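Local coordinates for extracellular solute-binding protein family 1 (Kribbella flavida, PDB 5IXP) that probably binds a solute outside the cell and delivers it to an ABC transporter for uptake, at residues L178-Y183 / R188-E193. Sequence-based numbering, arbitrary orientation.
Sequences LIQAYY and RYLGDE
Tyr182 O accepts a nearly straight hydrogen bond from Leu190 N (2.8 Å, 171° at the hydrogen), the donor standing 32° off the carbonyl plane. The same oxygen meets Tyr189 CA in a CA-H...O contact of 3.4 Å, so the carbonyl of the buried Tyr182 takes one N-H bond and one C-H contact, with Tyr189 CD1 close beside it at 3.3 Å. A second CA-H...O contact, Tyr183 CA to Arg188 O at 3.3 Å, accompanies the single beta bridge between Tyr183 and Tyr189. Leucine suits position 190 because its branched end spreads over backbone and side chain alike: with Leu190 CG set between its own backbone N and carbonyl carbon (Leu190 chi1 44°), CD1 comes 3.6 Å from Ala181 O, while CD2 packs 3.7 Å from Gln180 NE2. Glutamine suits the partly exposed position 180, its long chain laying a flat amide against both methyls; an alanine here, lacking the amide, would probably leave a gap against Leu190 and let that side chain shift. Gly191 fits where a CB would run into Tyr189 OH, and its N lies over one face of that ring, toward the rim. Farther out, tyrosine suits 182 and 183 because each ring packs on Ile359 of helix 356-371 while its hydroxyl bonds Asn360 or the backbone of Arg355, respectively. Asn194 ND2 bonds the carbonyls of Gln180 and Ala181, and Tyr189 packs on helix 377-392. The loop between helices 167-175 and 195-209 thus folds back on itself through one short, nearly straight backbone bond and van der Waals packing of leucine methyls against an amide and a carbonyl, two tyrosine hydroxyls tying it to the C-terminal part of the chain.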
ATOM      1  N   LEU A 178      -0.901 -13.746   0.009  1.00 24.43           N
ATOM      2  CA  LEU A 178      -1.603 -15.010   0.183  1.00 27.11           C
ATOM      3  C   LEU A 178      -2.994 -14.927  -0.423  1.00 27.81           C
ATOM      4  O   LEU A 178      -3.609 -13.858  -0.464  1.00 25.71           O
ATOM      5  CB  LEU A 178      -1.710 -15.367   1.666  1.00 23.55           C
ATOM      6  CG  LEU A 178      -0.372 -15.428   2.394  1.00 24.91           C
ATOM      7  CD1 LEU A 178      -0.589 -15.638   3.886  1.00 25.89           C
ATOM      8  CD2 LEU A 178       0.480 -16.545   1.806  1.00 27.61           C
ATOM      9  N   ILE A 179      -3.483 -16.075  -0.903  1.00 30.26           N
ATOM     10  CA  ILE A 179      -4.852 -16.151  -1.400  1.00 33.53           C
ATOM     11  C   ILE A 179      -5.841 -15.948  -0.262  1.00 32.45           C
ATOM     12  O   ILE A 179      -6.883 -15.308  -0.432  1.00 37.58           O
ATOM     13  CB  ILE A 179      -5.090 -17.486  -2.126  1.00 37.27           C
ATOM     14  CG1 ILE A 179      -4.394 -17.494  -3.481  1.00 38.57           C
ATOM     15  CG2 ILE A 179      -6.578 -17.739  -2.315  1.00 42.61           C
ATOM     16  CD1 ILE A 179      -4.764 -18.700  -4.325  1.00 38.51           C
ATOM     17  N   GLN A 180      -5.540 -16.484   0.915  1.00 31.36           N
ATOM     18  CA  GLN A 180      -6.316 -16.136   2.089  1.00 31.00           C
ATOM     19  C   GLN A 180      -5.372 -15.900   3.253  1.00 26.74           C
ATOM     20  O   GLN A 180      -4.308 -16.517   3.355  1.00 25.43           O
ATOM     21  CB  GLN A 180      -7.348 -17.211   2.448  1.00 34.16           C
ATOM     22  CG  GLN A 180      -6.776 -18.410   3.130  1.00 37.62           C
ATOM     23  CD  GLN A 180      -7.800 -19.495   3.283  1.00 46.05           C
ATOM     24  OE1 GLN A 180      -8.832 -19.485   2.607  1.00 44.38           O
ATOM     25  NE2 GLN A 180      -7.530 -20.446   4.169  1.00 51.94           N
ATOM     26  N   ALA A 181      -5.763 -14.975   4.115  1.00 23.28           N
ATOM     27  CA  ALA A 181      -4.968 -14.699   5.298  1.00 20.82           C
ATOM     28  C   ALA A 181      -5.815 -15.001   6.523  1.00 22.72           C
ATOM     29  O   ALA A 181      -5.713 -16.078   7.111  1.00 24.15           O
ATOM     30  CB  ALA A 181      -4.471 -13.249   5.299  1.00 24.24           C
ATOM     31  N   TYR A 182      -6.688 -14.078   6.890  1.00 23.12           N
ATOM     32  CA  TYR A 182      -7.458 -14.245   8.109  1.00 22.09           C
ATOM     33  C   TYR A 182      -8.889 -14.699   7.870  1.00 23.14           C
ATOM     34  O   TYR A 182      -9.516 -15.219   8.802  1.00 25.25           O
ATOM     35  CB  TYR A 182      -7.457 -12.933   8.895  1.00 18.76           C
ATOM     36  CG  TYR A 182      -6.066 -12.422   9.174  1.00 18.34           C
ATOM     37  CD1 TYR A 182      -5.102 -13.243   9.770  1.00 19.29           C
ATOM     38  CD2 TYR A 182      -5.701 -11.128   8.834  1.00 19.22           C
ATOM     39  CE1 TYR A 182      -3.819 -12.774  10.027  1.00 17.23           C
ATOM     40  CE2 TYR A 182      -4.419 -10.650   9.089  1.00 20.36           C
ATOM     41  CZ  TYR A 182      -3.484 -11.471   9.684  1.00 20.55           C
ATOM     42  OH  TYR A 182      -2.217 -10.988   9.940  1.00 18.13           O
ATOM     43  N   TYR A 183      -9.417 -14.533   6.656  1.00 23.03           N
ATOM     44  CA  TYR A 183     -10.835 -14.743   6.413  1.00 24.50           C
ATOM     45  C   TYR A 183     -11.073 -15.645   5.216  1.00 26.54           C
ATOM     46  O   TYR A 183     -10.343 -15.601   4.222  1.00 29.10           O
ATOM     47  CB  TYR A 183     -11.563 -13.420   6.171  1.00 28.55           C
ATOM     48  CG  TYR A 183     -11.789 -12.585   7.407  1.00 27.04           C
ATOM     49  CD1 TYR A 183     -12.924 -12.758   8.184  1.00 26.94           C
ATOM     50  CD2 TYR A 183     -10.865 -11.618   7.795  1.00 28.78           C
ATOM     51  CE1 TYR A 183     -13.141 -11.987   9.312  1.00 30.53           C
ATOM     52  CE2 TYR A 183     -11.072 -10.839   8.922  1.00 27.59           C
ATOM     53  CZ  TYR A 183     -12.214 -11.027   9.677  1.00 30.51           C
ATOM     54  OH  TYR A 183     -12.432 -10.254  10.798  1.00 33.10           O
ATOM     55  N   ARG A 188     -15.601 -15.561   7.344  0.52 43.32           N
ATOM     56  CA  ARG A 188     -15.371 -16.491   8.440  0.52 41.73           C
ATOM     57  C   ARG A 188     -13.899 -16.432   8.839  0.52 37.85           C
ATOM     58  O   ARG A 188     -13.018 -16.672   8.005  0.52 35.90           O
ATOM     59  CB  ARG A 188     -15.774 -17.902   8.023  0.52 43.18           C
ATOM     60  CG  ARG A 188     -15.681 -18.925   9.123  0.52 46.93           C
ATOM     61  CD  ARG A 188     -15.166 -20.231   8.575  0.52 50.03           C
ATOM     62  NE  ARG A 188     -14.471 -20.983   9.606  0.52 53.28           N
ATOM     63  CZ  ARG A 188     -13.470 -21.820   9.374  0.52 55.68           C
ATOM     64  NH1 ARG A 188     -12.909 -22.454  10.388  0.52 57.47           N
ATOM     65  NH2 ARG A 188     -13.026 -22.015   8.138  0.52 54.55           N
ATOM     66  N   TYR A 189     -13.632 -16.100  10.102  1.00 36.87           N
ATOM     67  CA  TYR A 189     -12.255 -16.016  10.574  1.00 32.38           C
ATOM     68  C   TYR A 189     -11.639 -17.409  10.622  1.00 31.03           C
ATOM     69  O   TYR A 189     -12.184 -18.322  11.247  1.00 30.62           O
ATOM     70  CB  TYR A 189     -12.190 -15.358  11.954  1.00 31.38           C
ATOM     71  CG  TYR A 189     -10.817 -15.474  12.569  1.00 29.86           C
ATOM     72  CD1 TYR A 189      -9.750 -14.765  12.045  1.00 26.78           C
ATOM     73  CD2 TYR A 189     -10.582 -16.314  13.653  1.00 30.26           C
ATOM     74  CE1 TYR A 189      -8.487 -14.876  12.581  1.00 28.57           C
ATOM     75  CE2 TYR A 189      -9.310 -16.433  14.203  1.00 29.09           C
ATOM     76  CZ  TYR A 189      -8.268 -15.710  13.655  1.00 25.06           C
ATOM     77  OH  TYR A 189      -7.001 -15.811  14.170  1.00 27.29           O
ATOM     78  N   LEU A 190     -10.507 -17.579   9.939  1.00 27.80           N
ATOM     79  CA  LEU A 190      -9.832 -18.869   9.864  1.00 29.68           C
ATOM     80  C   LEU A 190      -8.339 -18.737  10.126  1.00 30.96           C
ATOM     81  O   LEU A 190      -7.562 -19.591   9.680  1.00 31.39           O
ATOM     82  CB  LEU A 190     -10.068 -19.534   8.502  1.00 29.52           C
ATOM     83  CG  LEU A 190      -9.960 -18.682   7.227  1.00 28.08           C
ATOM     84  CD1 LEU A 190      -8.539 -18.227   6.928  1.00 28.94           C
ATOM     85  CD2 LEU A 190     -10.521 -19.455   6.049  1.00 29.27           C
ATOM     86  N   GLY A 191      -7.920 -17.672  10.814  1.00 30.74           N
ATOM     87  CA  GLY A 191      -6.500 -17.436  10.994  1.00 30.67           C
ATOM     88  C   GLY A 191      -5.803 -18.574  11.705  1.00 32.49           C
ATOM     89  O   GLY A 191      -4.635 -18.857  11.438  1.00 36.32           O
ATOM     90  N   ASP A 192      -6.507 -19.248  12.605  1.00 32.04           N
ATOM     91  CA  ASP A 192      -5.933 -20.365  13.338  1.00 32.66           C
ATOM     92  C   ASP A 192      -6.003 -21.674  12.568  1.00 33.86           C
ATOM     93  O   ASP A 192      -5.485 -22.681  13.060  1.00 37.52           O
ATOM     94  CB  ASP A 192      -6.631 -20.514  14.694  1.00 38.55           C
ATOM     95  CG  ASP A 192      -8.150 -20.521  14.581  1.00 44.94           C
ATOM     96  OD1 ASP A 192      -8.682 -20.205  13.495  1.00 43.78           O
ATOM     97  OD2 ASP A 192      -8.817 -20.842  15.589  1.00 49.65           O
ATOM     98  N   GLU A 193      -6.624 -21.684  11.385  1.00 27.11           N
ATOM     99  CA  GLU A 193      -6.732 -22.870  10.544  1.00 28.57           C
ATOM    100  C   GLU A 193      -5.978 -22.722   9.226  1.00 27.31           C
ATOM    101  O   GLU A 193      -6.202 -23.502   8.296  1.00 30.65           O
ATOM    102  CB  GLU A 193      -8.201 -23.190  10.271  1.00 30.99           C
ATOM    103  CG  GLU A 193      -8.957 -23.641  11.500  1.00 36.83           C
ATOM    104  CD  GLU A 193     -10.446 -23.776  11.257  1.00 41.89           C
ATOM    105  OE1 GLU A 193     -10.920 -23.369  10.173  1.00 38.60           O
ATOM    106  OE2 GLU A 193     -11.148 -24.294  12.153  1.00 48.26           O
TER